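PDB 3M9V: FAD-dependent oxidoreductase from Actinomadura kijaniata, which probably catalyses a flavin-dependent oxidation of a dTDP-linked sugar in the biosynthesis of D-kijanose, using an acyl-CoA dehydrogenase fold. Local coordinates for residues 49-53 with 54-58. Residues are numbered along the deposited sequence; the frame is centred on the assembly and turned at random.
Sequences GTFPT and DTFDA
F51 and F56 bring their rings together at the start of helix 53-61, where the chain enters its first turn. The outer corner of the F51 ring does the touching: CZ of F51 lies over one face of the F56 ring, 3.6 Å from CD2 of F56. The two side chains cross at about a right angle, yet their planes are tilted by only 34° and the ring centroids are 5.1 Å apart, an oblique pairing. With CG of F51 anti to its own backbone N (chi1 -174°), that ring reaches forward to the helix, while CD of P52 sits under the rim of one of its faces. P52, at the N-cap position and the centre of an inverse gamma turn, runs side by side with F56, its CG 4.1 Å from CE2 of F56. CB of P52 also lies 3.9 Å from OG1 of T55 in the first turn of the helix.

The carbonyl of P52 points into the first turn. Its O lies at the edge of the F56 ring, near the ring plane, and accepts two weak hydrogen bonds, from N of T55 (3.1 Å) and from N of F56 (3.5 Å). Regular helical bonding follows with a hydrogen bond from N of D57 to O of T53 at 2.8 Å. D54 and D57 turn their carboxylates to other partners, R37 and R60, in salt bridges.

A101 of helix 96-118 touches both phenylalanines, and the F51 side chain is about 7 Å from that of the FMN-binding S173. Replacing F56 by an alanine is likely to take away the ring that F51 touches and open a gap beside P52 and A101. Apolar contact thus fixes the inner side of the turn, and the charge of D54, paired with R37, probably also interacts favourably with the helix dipole.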
loop_
_atom_site.group_PDB
_atom_site.type_symbol
_atom_site.label_atom_id
_atom_site.label_comp_id
_atom_site.label_asym_id
_atom_site.label_seq_id
_atom_site.Cartn_x
_atom_site.Cartn_y
_atom_site.Cartn_z
ATOM N N GLY A 49 -9.702 19.686 25.934
ATOM C CA GLY A 49 -10.075 20.447 24.741
ATOM C C GLY A 49 -9.853 21.940 24.933
ATOM O O GLY A 49 -10.644 22.753 24.470
ATOM N N THR A 50 -8.798 22.328 25.643
ATOM C CA THR A 50 -8.664 23.727 26.029
ATOM C C THR A 50 -7.346 24.252 25.480
ATOM O O THR A 50 -6.360 23.526 25.325
ATOM C CB THR A 50 -8.619 23.901 27.575
ATOM O OG1 THR A 50 -7.526 23.144 28.111
ATOM C CG2 THR A 50 -9.934 23.478 28.244
ATOM N N PHE A 51 -7.332 25.544 25.186
ATOM C CA PHE A 51 -6.208 26.149 24.493
ATOM C C PHE A 51 -5.112 26.449 25.531
ATOM O O PHE A 51 -5.414 26.856 26.651
ATOM C CB PHE A 51 -6.721 27.403 23.785
ATOM C CG PHE A 51 -5.693 28.035 22.921
ATOM C CD1 PHE A 51 -5.499 27.589 21.612
ATOM C CD2 PHE A 51 -4.882 29.040 23.442
ATOM C CE1 PHE A 51 -4.498 28.160 20.836
ATOM C CE2 PHE A 51 -3.888 29.623 22.663
ATOM C CZ PHE A 51 -3.691 29.180 21.362
ATOM N N PRO A 52 -3.832 26.226 25.199
ATOM C CA PRO A 52 -2.816 26.466 26.227
ATOM C C PRO A 52 -2.443 27.955 26.317
ATOM O O PRO A 52 -1.428 28.370 25.760
ATOM C CB PRO A 52 -1.640 25.641 25.697
ATOM C CG PRO A 52 -1.739 25.835 24.172
ATOM C CD PRO A 52 -3.243 25.742 23.932
ATOM N N THR A 53 -3.262 28.776 26.978
ATOM C CA THR A 53 -3.057 30.222 26.934
ATOM C C THR A 53 -1.719 30.590 27.560
ATOM O O THR A 53 -1.075 31.545 27.128
ATOM C CB THR A 53 -4.160 30.993 27.683
ATOM O OG1 THR A 53 -4.277 30.440 28.997
ATOM C CG2 THR A 53 -5.496 30.880 26.946
ATOM N N ASP A 54 -1.271 29.814 28.539
ATOM C CA ASP A 54 0.001 30.132 29.204
ATOM C C ASP A 54 1.237 29.907 28.337
ATOM O O ASP A 54 2.270 30.590 28.466
ATOM C CB ASP A 54 0.202 29.291 30.483
ATOM C CG ASP A 54 -0.160 27.820 30.290
ATOM O OD1 ASP A 54 0.551 26.893 30.744
ATOM O OD2 ASP A 54 -1.197 27.587 29.637
ATOM N N THR A 55 1.158 28.927 27.440
ATOM C CA THR A 55 2.299 28.760 26.541
ATOM C C THR A 55 2.405 29.997 25.665
ATOM O O THR A 55 3.503 30.492 25.378
ATOM C CB THR A 55 2.028 27.548 25.622
ATOM O OG1 THR A 55 2.094 26.382 26.450
ATOM C CG2 THR A 55 3.055 27.510 24.502
ATOM N N PHE A 56 1.253 30.465 25.187
ATOM C CA PHE A 56 1.267 31.619 24.289
ATOM C C PHE A 56 1.622 32.905 25.010
ATOM O O PHE A 56 2.338 33.749 24.458
ATOM C CB PHE A 56 -0.012 31.724 23.453
ATOM C CG PHE A 56 0.058 30.769 22.296
ATOM C CD1 PHE A 56 0.534 31.190 21.054
ATOM C CD2 PHE A 56 -0.249 29.424 22.497
ATOM C CE1 PHE A 56 0.680 30.258 20.008
ATOM C CE2 PHE A 56 -0.091 28.499 21.456
ATOM C CZ PHE A 56 0.369 28.922 20.212
ATOM N N ASP A 57 1.206 33.017 26.270
ATOM C CA ASP A 57 1.712 34.171 27.022
ATOM C C ASP A 57 3.238 34.154 27.080
ATOM O O ASP A 57 3.873 35.177 26.847
ATOM C CB ASP A 57 1.118 34.297 28.430
ATOM C CG ASP A 57 -0.338 34.712 28.418
ATOM O OD1 ASP A 57 -0.839 35.298 27.433
ATOM O OD2 ASP A 57 -1.027 34.411 29.413
ATOM N N ALA A 58 3.855 33.011 27.366
ATOM C CA ALA A 58 5.319 32.980 27.379
ATOM C C ALA A 58 5.980 33.294 26.032
ATOM O O ALA A 58 7.034 33.940 25.988
ATOM C CB ALA A 58 5.822 31.636 27.940
#